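Local coordinates for serine-threonine phosphatase 2C (Toxoplasma gondii, PDB 2I44), which probably removes phosphate from serine and threonine residues of other proteins and binds two calcium ions at a shared metal centre, at residues H35-F40 with A310-A315; D60-D65 with M225-S230; K133-S138 with G235-M240; L155-I160 with D178-M183; Y229-G234 with G242-P247. One frame throughout, in Å; residues are numbered along the deposited sequence.

Contacts 1, 3, 4 and 5 are largely buried, contact 2 only partly. Contacts 1 and 2 share one calcium ion and three of its waters, and their strands 38-43 and 53-62 are neighbours in a sheet; oxygen ligands mark the metal side, while contact 2 crosses by apolar side chains and a water. Contacts 2 and 3 meet where strand 53-62 pairs with strand 137-146, and contacts 2 and 5 share Tyr229 and Ser230. Contact 3 combines a salt-bridge network with backbone bonds, contact 4 ties the link between strands 149-155 and 159-166, near the metals, through ion pairs and a histidine, and contact 5 relies on backbone bridging and one arginine. Backbone bonding between His179 and Ser230 links contact 4 to contacts 2 and 5.

Contact 1: H35-F40 with A310-A315; sequences HQEDRF and ADNITA. With CA (calcium ion), chain D.
The carboxamides of Gln36 and Asn312 meet with their planes 52° apart, and Gln36 OE1 lies 3.4 Å from Asn312 CB. Further along, Thr314 CG2 comes obliquely against the Phe40 ring, 3.9 Å from CD2, while at the edge of the Arg39 guanidinium, almost in its plane, sits the Gln36 carbonyl. Asp38, Phe40, Asn312 and Thr314 lie between the two antiparallel sheets of the PP2C β-sandwich, whereas Arg39 turns to the other side, to Glu69. Strand 38-40 belongs to one sheet, strand 313-315 to the other, and the short segments run nearly parallel, 17° apart, with axes 7.6 Å from each other at closest approach. The side chains of Asp38 and Thr314 overlap alongside each other, antiparallel. Thr314 OG1 stands anti to the carbonyl carbon (chi1 -67°), beside Asp38 OD2, and donates to its anti lone pair at 2.9 Å. Each end of this bond has a further partner, Thr28 OG1 for the threonine and Thr265 OG1 for the aspartate; Thr28 is on a strand of the sheet that holds 313-320, and Thr265 just beyond the end of another. Gln36 OE1 also accepts from Asp38 N, and Arg39 NH1 donates to the carbonyls of both Gln36 and Asp38, bonds that hold the turn of the chain into the strand. Asp311 OD2 binds a calcium ion at 2.3 Å; Asp60 and Asp266 supply its remaining protein oxygens. Asp38 is a second-shell residue, reaching the calcium through a water. That water, 2.3 Å from the calcium, donates to Asp38 OD1 at 3.0 Å and to Asn312 O at 2.9 Å.

Contact 2: D60-D65 with M225-S230; sequences DGTVGD and MQLQYS. With CA (calcium ion), chain E; CA (calcium ion), chain D.
Segments 60-63 and 225-229 run roughly antiparallel, their end-to-end directions 161° apart, yet the CA atoms of Thr62 and Leu227 are 8.5 Å from each other, so it is side chains that bridge the gap. Tyr229 CG stands between the backbone N and the carbonyl carbon (chi1 45°), the start of the ring's reach to the strand, which it meets through a water: the water donates to Asp60 O at 2.8 Å and is hydrogen-bonded to Tyr229 OH at 2.7 Å. At the other end Val63 CG1 rests loosely against CG of Met225, a selenomethionine, at 4.2 Å. As modelled, Thr62 CG2 also packs on Leu227 CD2 at 3.7 Å and points tip to tip at the Tyr229 hydroxyl, but it lies too close to OH for a methyl, and the placement of the Thr62 branches is doubtful. Beyond this lies the two-metal centre of the PP2C fold. Asp60 spans both calcium ions, OD1 binding one at 2.2 Å and OD2 the other, also at 2.2 Å. Gly61 O joins the first ion, Asp266 and Asp311 the second. A single water bridges the pair, in the position of the metal-bridging water of PP2C relatives, here between calcium ions. Of the two segments only 60-65 supplies ligands; Tyr229 approaches the metal-bearing strand through water and makes no bond to a metal.

Contact 3: K133-S138 with G235-M240; sequences KDYASS and GKDLKM
Lys236 doubles back at chi3 and chi4 (69° and 71°), bringing CE and then NZ round to Asp134, whose OD1 is 2.9 Å from NZ. The ammonium comes from above the carboxylate plane, 36° out of it, and forms a second salt bridge to Asp237 OD1 on its syn side at 2.8 Å. The two acids are themselves close, Asp134 OD1 lying 3.6 Å from Asp237 OD2, a repulsion that the shared lysine and a salt bridge from Arg217 to Asp237 would offset. In the PP2C sandwich this network stands where the approach to strand 137-146 meets the loop running from strand 233-234 towards strand 248-253. Straight backbone bonds sew the two together: Gly235 N donates to Ala136 O at 2.8 Å, and Asp237 N to Asp134 O, nearly along the C=O axis. Gly235 has a positive phi, and a side chain there would collide with Ser137 OG. Beside these bonds the Tyr135 ring takes Asp237 CB over one face, 4.1 Å from its centroid, in a CH-pi contact. Leu238 CG meets the ring edge at CE1, 3.9 Å away, and a water connects Tyr135 OH to Asp237 O.

Contact 4: L155-I160 with D178-M183; sequences LGDSRI and DHKPDM
Asp178, His179 and Gly156 carry this contact, which joins the turn between strands 149-155 and 159-166, where the chain passes from one sheet of the PP2C sandwich to the other, to the loop before helix 184-192. Arg159 grips the Asp178 carboxylate side-on with two nitrogens: NE donates to OD1 at 2.9 Å and NH2 to OD2 at 2.8 Å. The fit is not flat, since the guanidinium and carboxylate planes are 46° apart; OD2 lies in the guanidinium plane, but NH2 stands above that of the carboxylate. The arginine chain is extended from CG to NE, and Phe174 adds a cation-pi contact. His179 fastens the backbone of Gly156 twice. Its ND1 accepts from Gly156 N at 3.0 Å, within the ring plane, and its own N donates to Gly156 O, also at 3.0 Å. With ND1 acting as acceptor, NE2 probably carries the proton in its hydrogen bond to Asp248. Gly156 adopts a positive phi in which a side chain would press on the preceding carbonyl, which suits a glycine. Next to it, Lys180 NZ donates to Asp157 OD2, on its anti lone pair, at 3.1 Å, in a salt bridge. Two waters extend the hold on Asp178: one donates to Ser158 O and to OD1, the other to Asp157 O at 2.7 Å and to Asp178 OD2 at 2.6 Å.

Contact 5: Y229-G234 with G242-P247; sequences YSRAFG and GLSNQP
Arg231 runs from the bridged backbone past Ser244 to Gln246. Its CB lies 3.4 Å from Ser244 O, and CG comes 4.1 Å from Ser244 CB. The chain is extended: chi2 of -162° carries CD to within 3.2 Å of Gln246 O, and chi3 of -167° takes NE onward. At the tip NH1 donates to that same carbonyl at 2.9 Å, from well above the carbonyl plane, while NH2 forms a salt bridge with Glu186 of helix 184-192. The arginine and Gln246 side chains run alongside each other in the same direction, with the aliphatic CG of the glutamine near NH1. Behind this arm the backbones are joined by two bonds round the Arg231-Ser244 pair: Ser244 N to Ser230 O at 3.2 Å and Ala232 N to Ser244 O at 2.9 Å. Leu243 CD1 packs on the Ser230 carbonyl group, 3.5 Å from its carbon, and approaches Ala232 CB. The side chain of Ser244 turns onto its own segment, where OG accepts from Gln246 N at 2.9 Å. Thus an isolated β bridge with the bonding pattern of a parallel pair, followed by an ST turn, brings the chain that leaves strand 233-234 back alongside residues 230-232, just before that strand, ahead of its entry into strand 248-253 of the PP2C β-sandwich.

Contact 1: H35-F40 with A310-A315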
# COMPACT_ATOMS: atom_id res chain seq x y z
N HIS A 35 -6.70 16.04 9.87
CA HIS A 35 -6.00 16.09 8.59
C HIS A 35 -6.34 14.88 7.73
O HIS A 35 -6.69 13.82 8.24
CB HIS A 35 -4.49 16.07 8.81
CG HIS A 35 -3.94 17.30 9.45
ND1 HIS A 35 -2.68 17.34 10.00
CD2 HIS A 35 -4.46 18.54 9.60
CE1 HIS A 35 -2.44 18.55 10.45
NE2 HIS A 35 -3.50 19.31 10.22
N GLN A 36 -6.20 15.03 6.41
CA GLN A 36 -6.42 13.92 5.49
C GLN A 36 -5.01 13.52 5.08
O GLN A 36 -4.37 14.20 4.26
CB GLN A 36 -7.22 14.37 4.27
CG GLN A 36 -7.33 13.33 3.15
CD GLN A 36 -7.77 11.96 3.64
OE1 GLN A 36 -7.00 11.25 4.29
NE2 GLN A 36 -9.01 11.58 3.33
N GLU A 37 -4.51 12.43 5.65
CA GLU A 37 -3.15 11.99 5.36
C GLU A 37 -3.06 10.74 4.50
O GLU A 37 -1.97 10.18 4.31
CB GLU A 37 -2.38 11.82 6.67
CG GLU A 37 -2.60 13.00 7.61
CD GLU A 37 -1.59 13.08 8.74
OE1 GLU A 37 -1.26 12.03 9.33
OE2 GLU A 37 -1.14 14.21 9.05
N ASP A 38 -4.20 10.29 3.98
CA ASP A 38 -4.23 9.13 3.09
C ASP A 38 -4.00 9.67 1.68
O ASP A 38 -4.47 10.76 1.33
CB ASP A 38 -5.61 8.46 3.12
CG ASP A 38 -5.74 7.38 4.18
OD1 ASP A 38 -4.83 7.25 5.04
OD2 ASP A 38 -6.77 6.67 4.16
N ARG A 39 -3.29 8.90 0.87
CA ARG A 39 -3.02 9.27 -0.52
C ARG A 39 -3.12 8.01 -1.38
O ARG A 39 -3.19 6.89 -0.86
CB ARG A 39 -1.64 9.91 -0.65
CG ARG A 39 -1.54 11.29 -0.00
CD ARG A 39 -2.43 12.31 -0.72
NE ARG A 39 -2.24 13.67 -0.22
CZ ARG A 39 -2.71 14.13 0.95
NH1 ARG A 39 -3.41 13.34 1.75
NH2 ARG A 39 -2.45 15.38 1.31
N PHE A 40 -3.15 8.18 -2.69
CA PHE A 40 -3.25 7.03 -3.58
C PHE A 40 -2.82 7.36 -5.00
O PHE A 40 -2.77 8.53 -5.39
CB PHE A 40 -4.68 6.49 -3.57
CG PHE A 40 -5.72 7.52 -3.91
CD1 PHE A 40 -5.92 7.92 -5.22
CD2 PHE A 40 -6.51 8.09 -2.91
CE1 PHE A 40 -6.89 8.86 -5.55
CE2 PHE A 40 -7.49 9.03 -3.23
CZ PHE A 40 -7.68 9.42 -4.54
N ALA A 310 -13.90 8.17 13.46
CA ALA A 310 -13.29 7.43 12.35
C ALA A 310 -11.94 7.97 11.87
O ALA A 310 -11.69 9.17 11.88
CB ALA A 310 -14.27 7.38 11.17
N ASP A 311 -11.07 7.05 11.47
CA ASP A 311 -9.75 7.40 10.96
C ASP A 311 -9.90 7.81 9.49
O ASP A 311 -10.99 7.69 8.94
CB ASP A 311 -8.83 6.19 11.08
CG ASP A 311 -7.44 6.45 10.55
OD1 ASP A 311 -7.01 7.63 10.55
OD2 ASP A 311 -6.76 5.48 10.16
N ASN A 312 -8.84 8.29 8.86
CA ASN A 312 -8.94 8.61 7.43
C ASN A 312 -9.25 7.23 6.84
O ASN A 312 -8.73 6.22 7.33
CB ASN A 312 -7.61 9.09 6.83
CG ASN A 312 -7.19 10.47 7.30
OD1 ASN A 312 -8.02 11.30 7.68
ND2 ASN A 312 -5.89 10.72 7.24
N ILE A 313 -10.08 7.18 5.80
CA ILE A 313 -10.43 5.92 5.17
C ILE A 313 -10.30 6.06 3.66
O ILE A 313 -10.84 6.98 3.07
CB ILE A 313 -11.88 5.49 5.48
CG1 ILE A 313 -12.16 5.59 6.98
CG2 ILE A 313 -12.11 4.05 5.01
CD1 ILE A 313 -13.60 5.31 7.36
N THR A 314 -9.57 5.13 3.05
CA THR A 314 -9.38 5.13 1.61
C THR A 314 -9.51 3.71 1.09
O THR A 314 -8.92 2.77 1.64
CB THR A 314 -7.99 5.68 1.24
OG1 THR A 314 -7.92 7.07 1.58
CG2 THR A 314 -7.71 5.51 -0.25
N ALA A 315 -10.29 3.56 0.03
CA ALA A 315 -10.49 2.26 -0.58
C ALA A 315 -10.39 2.37 -2.10
O ALA A 315 -10.92 3.29 -2.71
CB ALA A 315 -11.85 1.70 -0.18
CA CA D . -4.68 5.20 9.18
O HOH W 1 -5.91 5.60 7.25
O HOH W 2 -4.37 7.23 9.60
O HOH W 3 -3.41 4.52 10.47

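Contact 2: D60-D65 with M225-S230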
# COMPACT_ATOMS: atom_id res chain seq x y z
N ASP A 60 -0.98 5.32 3.51
CA ASP A 60 -1.47 5.87 4.78
C ASP A 60 -0.35 6.67 5.45
O ASP A 60 0.56 6.11 6.06
CB ASP A 60 -1.93 4.74 5.72
CG ASP A 60 -2.62 5.26 6.99
OD1 ASP A 60 -2.59 6.48 7.24
OD2 ASP A 60 -3.18 4.42 7.74
N GLY A 61 -0.43 7.99 5.33
CA GLY A 61 0.58 8.84 5.94
C GLY A 61 0.32 9.07 7.42
O GLY A 61 -0.79 8.87 7.90
N THR A 62 1.37 9.46 8.13
CA THR A 62 1.27 9.75 9.55
C THR A 62 2.34 10.80 9.90
O THR A 62 3.42 10.82 9.30
CB THR A 62 1.47 8.49 10.41
OG1 THR A 62 1.41 8.83 11.80
CG2 THR A 62 2.81 7.86 10.13
N VAL A 63 2.03 11.65 10.88
CA VAL A 63 2.90 12.74 11.30
C VAL A 63 2.98 13.70 10.12
O VAL A 63 4.04 13.95 9.57
CB VAL A 63 4.34 12.26 11.67
CG1 VAL A 63 5.11 13.41 12.30
CG2 VAL A 63 4.28 11.08 12.62
N GLY A 64 1.82 14.23 9.74
CA GLY A 64 1.75 15.13 8.61
C GLY A 64 1.52 14.32 7.35
O GLY A 64 1.66 13.09 7.37
N ASP A 65 1.15 14.98 6.26
CA ASP A 65 0.91 14.28 5.00
C ASP A 65 2.10 14.33 4.05
O ASP A 65 2.01 13.88 2.91
CB ASP A 65 -0.33 14.87 4.30
CG ASP A 65 -0.19 16.37 4.01
OD1 ASP A 65 0.95 16.87 3.92
OD2 ASP A 65 -1.24 17.04 3.86
N MSE A 225 9.13 11.23 17.59
CA MSE A 225 7.95 10.45 17.25
C MSE A 225 8.17 8.95 17.20
O MSE A 225 9.30 8.47 17.09
CB MSE A 225 7.38 10.93 15.91
CG MSE A 225 6.94 12.39 15.90
SE MSE A 225 5.38 12.72 17.04
CE MSE A 225 6.24 13.65 18.49
N GLN A 226 7.05 8.22 17.28
CA GLN A 226 7.02 6.76 17.26
C GLN A 226 6.01 6.28 16.22
O GLN A 226 5.12 7.02 15.82
CB GLN A 226 6.58 6.24 18.63
CG GLN A 226 7.51 6.59 19.77
CD GLN A 226 6.82 6.47 21.12
OE1 GLN A 226 5.90 7.24 21.44
NE2 GLN A 226 7.25 5.50 21.92
N LEU A 227 6.14 5.03 15.81
CA LEU A 227 5.23 4.44 14.84
C LEU A 227 4.79 3.08 15.32
O LEU A 227 5.50 2.42 16.09
CB LEU A 227 5.93 4.31 13.48
CG LEU A 227 6.44 5.60 12.84
CD1 LEU A 227 7.10 5.28 11.51
CD2 LEU A 227 5.27 6.56 12.64
N GLN A 228 3.62 2.64 14.89
CA GLN A 228 3.12 1.34 15.30
C GLN A 228 3.31 0.28 14.22
O GLN A 228 2.73 -0.80 14.29
CB GLN A 228 1.67 1.45 15.76
CG GLN A 228 1.58 2.14 17.11
CD GLN A 228 0.16 2.39 17.56
OE1 GLN A 228 -0.63 3.03 16.86
NE2 GLN A 228 -0.17 1.90 18.75
N TYR A 229 4.10 0.61 13.20
CA TYR A 229 4.45 -0.34 12.16
C TYR A 229 5.96 -0.22 11.96
O TYR A 229 6.53 0.87 12.13
CB TYR A 229 3.65 -0.10 10.86
CG TYR A 229 3.54 1.32 10.38
CD1 TYR A 229 4.46 1.85 9.48
CD2 TYR A 229 2.48 2.12 10.79
CE1 TYR A 229 4.32 3.15 9.00
CE2 TYR A 229 2.33 3.42 10.32
CZ TYR A 229 3.26 3.93 9.42
OH TYR A 229 3.12 5.20 8.93
N SER A 230 6.60 -1.33 11.62
CA SER A 230 8.06 -1.38 11.49
C SER A 230 8.72 -1.18 10.12
O SER A 230 9.95 -1.26 10.00
CB SER A 230 8.54 -2.69 12.10
OG SER A 230 7.66 -3.73 11.73
CA CA E . -2.63 8.05 8.79
CA CA D . -4.68 5.20 9.18
O HOH W 4 0.39 5.41 8.76
O HOH W 1 -5.91 5.60 7.25
O HOH W 2 -4.37 7.23 9.60
O HOH W 3 -3.41 4.52 10.47
O HOH W 5 -1.60 6.66 10.34
O HOH W 6 -2.81 10.10 9.75

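Contact 3: K133-S138 with G235-M240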
# COMPACT_ATOMS: atom_id res chain seq x y z
N LYS A 133 11.86 17.24 7.48
CA LYS A 133 10.71 16.43 7.89
C LYS A 133 11.30 15.21 8.62
O LYS A 133 11.58 14.18 7.99
CB LYS A 133 9.93 15.98 6.66
CG LYS A 133 9.41 17.12 5.80
CD LYS A 133 8.38 17.94 6.57
CE LYS A 133 7.90 19.13 5.77
NZ LYS A 133 6.82 19.83 6.50
N ASP A 134 11.49 15.32 9.93
CA ASP A 134 12.11 14.25 10.71
C ASP A 134 11.37 12.93 10.85
O ASP A 134 12.00 11.88 10.85
CB ASP A 134 12.47 14.75 12.11
CG ASP A 134 13.51 15.84 12.08
OD1 ASP A 134 14.22 15.99 11.06
OD2 ASP A 134 13.63 16.56 13.10
N TYR A 135 10.05 12.98 10.98
CA TYR A 135 9.30 11.74 11.17
C TYR A 135 8.18 11.47 10.19
O TYR A 135 7.53 10.43 10.27
CB TYR A 135 8.77 11.71 12.61
CG TYR A 135 9.86 11.65 13.65
CD1 TYR A 135 10.48 10.44 13.97
CD2 TYR A 135 10.30 12.81 14.30
CE1 TYR A 135 11.52 10.38 14.91
CE2 TYR A 135 11.34 12.76 15.24
CZ TYR A 135 11.94 11.54 15.54
OH TYR A 135 12.96 11.49 16.46
N ALA A 136 7.94 12.39 9.26
CA ALA A 136 6.88 12.18 8.28
C ALA A 136 7.10 10.80 7.64
O ALA A 136 8.16 10.53 7.08
CB ALA A 136 6.91 13.27 7.21
N SER A 137 6.09 9.95 7.76
CA SER A 137 6.15 8.59 7.23
C SER A 137 4.86 8.20 6.52
O SER A 137 3.87 8.94 6.54
CB SER A 137 6.39 7.59 8.37
OG SER A 137 7.54 7.91 9.13
N SER A 138 4.87 7.01 5.91
CA SER A 138 3.69 6.51 5.22
C SER A 138 3.78 5.00 4.99
O SER A 138 4.87 4.45 4.74
CB SER A 138 3.51 7.22 3.87
OG SER A 138 2.38 6.73 3.16
N GLY A 235 10.02 8.50 7.55
CA GLY A 235 10.51 8.21 8.89
C GLY A 235 12.01 8.44 8.94
O GLY A 235 12.76 7.63 9.50
N LYS A 236 12.47 9.55 8.36
CA LYS A 236 13.90 9.87 8.33
C LYS A 236 14.65 9.55 9.62
O LYS A 236 15.62 8.80 9.61
CB LYS A 236 14.11 11.35 7.98
CG LYS A 236 15.59 11.77 7.93
CD LYS A 236 15.76 13.19 7.37
CE LYS A 236 15.24 14.27 8.31
NZ LYS A 236 16.10 14.44 9.52
N ASP A 237 14.18 10.09 10.74
CA ASP A 237 14.86 9.86 12.01
C ASP A 237 14.58 8.54 12.72
O ASP A 237 14.79 8.41 13.92
CB ASP A 237 14.59 11.05 12.95
CG ASP A 237 15.28 12.33 12.47
OD1 ASP A 237 15.80 12.33 11.33
OD2 ASP A 237 15.30 13.33 13.22
N LEU A 238 14.12 7.55 11.95
CA LEU A 238 13.86 6.21 12.48
C LEU A 238 14.50 5.18 11.55
O LEU A 238 14.70 4.02 11.93
CB LEU A 238 12.36 5.94 12.60
CG LEU A 238 11.57 6.68 13.68
CD1 LEU A 238 10.10 6.31 13.58
CD2 LEU A 238 12.12 6.34 15.07
N LYS A 239 14.82 5.61 10.34
CA LYS A 239 15.42 4.72 9.34
C LYS A 239 16.76 4.14 9.78
O LYS A 239 17.23 3.15 9.21
CB LYS A 239 15.56 5.46 8.00
CG LYS A 239 14.78 4.81 6.82
CD LYS A 239 13.35 4.45 7.20
CE LYS A 239 12.56 3.78 6.06
NZ LYS A 239 11.91 4.76 5.13
N MSE A 240 17.39 4.75 10.79
CA MSE A 240 18.67 4.24 11.26
C MSE A 240 18.45 3.43 12.53
O MSE A 240 19.40 2.87 13.09
CB MSE A 240 19.67 5.39 11.53
CG MSE A 240 19.33 6.29 12.74
SE MSE A 240 17.94 7.64 12.42
CE MSE A 240 19.06 9.04 11.67
O HOH W 7 10.86 11.76 7.50
O HOH W 8 14.21 9.04 16.53

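Contact 4: L155-I160 with D178-M183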
# COMPACT_ATOMS: atom_id res chain seq x y z
N LEU A 155 4.55 -2.01 2.64
CA LEU A 155 5.34 -1.57 3.78
C LEU A 155 4.32 -1.04 4.78
O LEU A 155 3.52 -0.16 4.44
CB LEU A 155 6.28 -0.43 3.40
CG LEU A 155 7.49 -0.69 2.49
CD1 LEU A 155 8.19 0.64 2.22
CD2 LEU A 155 8.45 -1.67 3.14
N GLY A 156 4.32 -1.57 5.99
CA GLY A 156 3.40 -1.04 6.98
C GLY A 156 2.17 -1.87 7.29
O GLY A 156 2.21 -3.09 7.20
N ASP A 157 1.08 -1.20 7.65
CA ASP A 157 -0.13 -1.92 8.01
C ASP A 157 -1.35 -1.63 7.16
O ASP A 157 -2.47 -1.81 7.63
CB ASP A 157 -0.45 -1.71 9.49
CG ASP A 157 -0.53 -0.25 9.85
OD1 ASP A 157 -0.66 0.59 8.94
OD2 ASP A 157 -0.46 0.05 11.06
N SER A 158 -1.15 -1.16 5.94
CA SER A 158 -2.27 -0.97 5.02
C SER A 158 -2.35 -2.37 4.40
O SER A 158 -1.36 -3.11 4.42
CB SER A 158 -1.96 0.07 3.94
OG SER A 158 -1.99 1.37 4.47
N ARG A 159 -3.50 -2.75 3.86
CA ARG A 159 -3.62 -4.10 3.31
C ARG A 159 -4.32 -4.22 1.97
O ARG A 159 -5.06 -3.33 1.54
CB ARG A 159 -4.37 -4.99 4.30
CG ARG A 159 -3.79 -5.03 5.70
CD ARG A 159 -4.73 -5.78 6.63
NE ARG A 159 -4.22 -5.84 7.99
CZ ARG A 159 -4.82 -6.50 8.98
NH1 ARG A 159 -5.96 -7.15 8.74
NH2 ARG A 159 -4.29 -6.53 10.19
N ILE A 160 -4.10 -5.36 1.33
CA ILE A 160 -4.74 -5.69 0.06
C ILE A 160 -5.54 -6.97 0.26
O ILE A 160 -5.00 -7.98 0.71
CB ILE A 160 -3.70 -5.94 -1.07
CG1 ILE A 160 -2.87 -4.68 -1.31
CG2 ILE A 160 -4.43 -6.35 -2.36
CD1 ILE A 160 -1.90 -4.80 -2.48
N ASP A 178 0.72 -7.31 8.04
CA ASP A 178 1.26 -6.07 8.60
C ASP A 178 2.68 -6.20 9.15
O ASP A 178 3.04 -7.23 9.71
CB ASP A 178 0.38 -5.54 9.74
CG ASP A 178 -1.06 -5.31 9.32
OD1 ASP A 178 -1.36 -5.36 8.10
OD2 ASP A 178 -1.89 -5.08 10.22
N HIS A 179 3.47 -5.14 8.99
CA HIS A 179 4.81 -5.12 9.54
C HIS A 179 4.63 -4.47 10.91
O HIS A 179 4.47 -3.27 11.03
CB HIS A 179 5.75 -4.29 8.67
CG HIS A 179 5.99 -4.87 7.31
ND1 HIS A 179 5.69 -4.19 6.15
CD2 HIS A 179 6.53 -6.06 6.93
CE1 HIS A 179 6.03 -4.93 5.11
NE2 HIS A 179 6.54 -6.07 5.56
N LYS A 180 4.62 -5.30 11.94
CA LYS A 180 4.44 -4.84 13.31
C LYS A 180 5.76 -4.97 14.08
O LYS A 180 6.48 -5.95 13.95
CB LYS A 180 3.33 -5.65 13.98
CG LYS A 180 1.94 -5.48 13.33
CD LYS A 180 1.49 -4.01 13.38
CE LYS A 180 0.05 -3.83 12.86
NZ LYS A 180 -0.43 -2.41 12.96
N PRO A 181 6.08 -3.96 14.90
CA PRO A 181 7.31 -3.95 15.70
C PRO A 181 7.49 -5.13 16.65
O PRO A 181 8.61 -5.48 17.01
CB PRO A 181 7.24 -2.60 16.42
CG PRO A 181 5.79 -2.33 16.52
CD PRO A 181 5.28 -2.75 15.17
N ASP A 182 6.39 -5.75 17.07
CA ASP A 182 6.52 -6.89 17.97
C ASP A 182 6.70 -8.24 17.27
O ASP A 182 6.93 -9.25 17.94
CB ASP A 182 5.36 -6.95 18.99
CG ASP A 182 4.00 -6.81 18.35
OD1 ASP A 182 3.92 -6.41 17.17
OD2 ASP A 182 3.00 -7.09 19.05
N MSE A 183 6.62 -8.27 15.94
CA MSE A 183 6.87 -9.52 15.23
C MSE A 183 8.34 -9.79 15.56
O MSE A 183 9.19 -8.93 15.36
CB MSE A 183 6.70 -9.35 13.71
CG MSE A 183 5.26 -9.49 13.20
SE MSE A 183 4.44 -11.24 13.50
CE MSE A 183 5.96 -12.35 13.18
O HOH W 9 -3.61 -3.16 9.73
O HOH W 10 -0.48 -5.87 5.57

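Contact 5: Y229-G234 with G242-P247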
# COMPACT_ATOMS: atom_id res chain seq x y z
N TYR A 229 4.10 0.61 13.20
CA TYR A 229 4.45 -0.34 12.16
C TYR A 229 5.96 -0.22 11.96
O TYR A 229 6.53 0.87 12.13
CB TYR A 229 3.65 -0.10 10.86
CG TYR A 229 3.54 1.32 10.38
CD1 TYR A 229 4.46 1.85 9.48
CD2 TYR A 229 2.48 2.12 10.79
CE1 TYR A 229 4.32 3.15 9.00
CE2 TYR A 229 2.33 3.42 10.32
CZ TYR A 229 3.26 3.93 9.42
OH TYR A 229 3.12 5.20 8.93
N SER A 230 6.60 -1.33 11.62
CA SER A 230 8.06 -1.38 11.49
C SER A 230 8.72 -1.18 10.12
O SER A 230 9.95 -1.26 10.00
CB SER A 230 8.54 -2.69 12.10
OG SER A 230 7.66 -3.73 11.73
N ARG A 231 7.91 -0.96 9.09
CA ARG A 231 8.43 -0.73 7.74
C ARG A 231 7.60 0.39 7.13
O ARG A 231 6.38 0.44 7.34
CB ARG A 231 8.36 -2.00 6.89
CG ARG A 231 9.10 -3.18 7.50
CD ARG A 231 9.39 -4.26 6.49
NE ARG A 231 9.82 -5.51 7.12
CZ ARG A 231 10.18 -6.60 6.45
NH1 ARG A 231 10.16 -6.60 5.12
NH2 ARG A 231 10.52 -7.70 7.11
N ALA A 232 8.24 1.28 6.40
CA ALA A 232 7.53 2.40 5.81
C ALA A 232 8.39 3.31 4.96
O ALA A 232 9.62 3.21 4.94
CB ALA A 232 6.89 3.22 6.91
N PHE A 233 7.72 4.19 4.23
CA PHE A 233 8.39 5.19 3.42
C PHE A 233 8.60 6.36 4.39
O PHE A 233 7.76 6.61 5.25
CB PHE A 233 7.51 5.69 2.29
CG PHE A 233 7.50 4.80 1.08
CD1 PHE A 233 8.68 4.52 0.40
CD2 PHE A 233 6.30 4.30 0.57
CE1 PHE A 233 8.68 3.76 -0.75
CE2 PHE A 233 6.28 3.54 -0.59
CZ PHE A 233 7.48 3.26 -1.25
N GLY A 234 9.72 7.07 4.27
CA GLY A 234 9.95 8.20 5.15
C GLY A 234 10.49 7.82 6.51
O GLY A 234 11.32 6.93 6.63
N GLY A 242 16.00 0.80 12.79
CA GLY A 242 15.16 -0.35 12.55
C GLY A 242 13.99 -0.20 11.59
O GLY A 242 13.46 -1.20 11.11
N LEU A 243 13.57 1.03 11.30
CA LEU A 243 12.47 1.23 10.36
C LEU A 243 13.03 0.88 8.97
O LEU A 243 13.93 1.56 8.47
CB LEU A 243 11.97 2.68 10.40
CG LEU A 243 10.69 3.04 9.64
CD1 LEU A 243 9.51 2.25 10.19
CD2 LEU A 243 10.43 4.54 9.76
N SER A 244 12.48 -0.16 8.35
CA SER A 244 12.95 -0.63 7.05
C SER A 244 12.10 -0.21 5.85
O SER A 244 10.90 0.08 5.98
CB SER A 244 13.04 -2.16 7.09
OG SER A 244 13.30 -2.70 5.80
N ASN A 245 12.72 -0.17 4.67
CA ASN A 245 12.00 0.16 3.44
C ASN A 245 11.95 -1.08 2.55
O ASN A 245 11.61 -1.00 1.37
CB ASN A 245 12.66 1.32 2.68
CG ASN A 245 14.12 1.08 2.37
OD1 ASN A 245 14.56 -0.06 2.17
ND2 ASN A 245 14.89 2.15 2.30
N GLN A 246 12.31 -2.23 3.13
CA GLN A 246 12.30 -3.51 2.42
C GLN A 246 10.85 -3.99 2.36
O GLN A 246 10.25 -4.27 3.39
CB GLN A 246 13.14 -4.53 3.19
CG GLN A 246 13.06 -5.96 2.67
CD GLN A 246 13.54 -6.08 1.24
OE1 GLN A 246 12.74 -6.22 0.31
NE2 GLN A 246 14.85 -6.02 1.05
N PRO A 247 10.27 -4.06 1.16
CA PRO A 247 8.88 -4.52 1.07
C PRO A 247 8.78 -6.03 1.01
O PRO A 247 9.74 -6.70 0.64
CB PRO A 247 8.40 -3.88 -0.22
CG PRO A 247 9.63 -4.00 -1.09
CD PRO A 247 10.73 -3.55 -0.15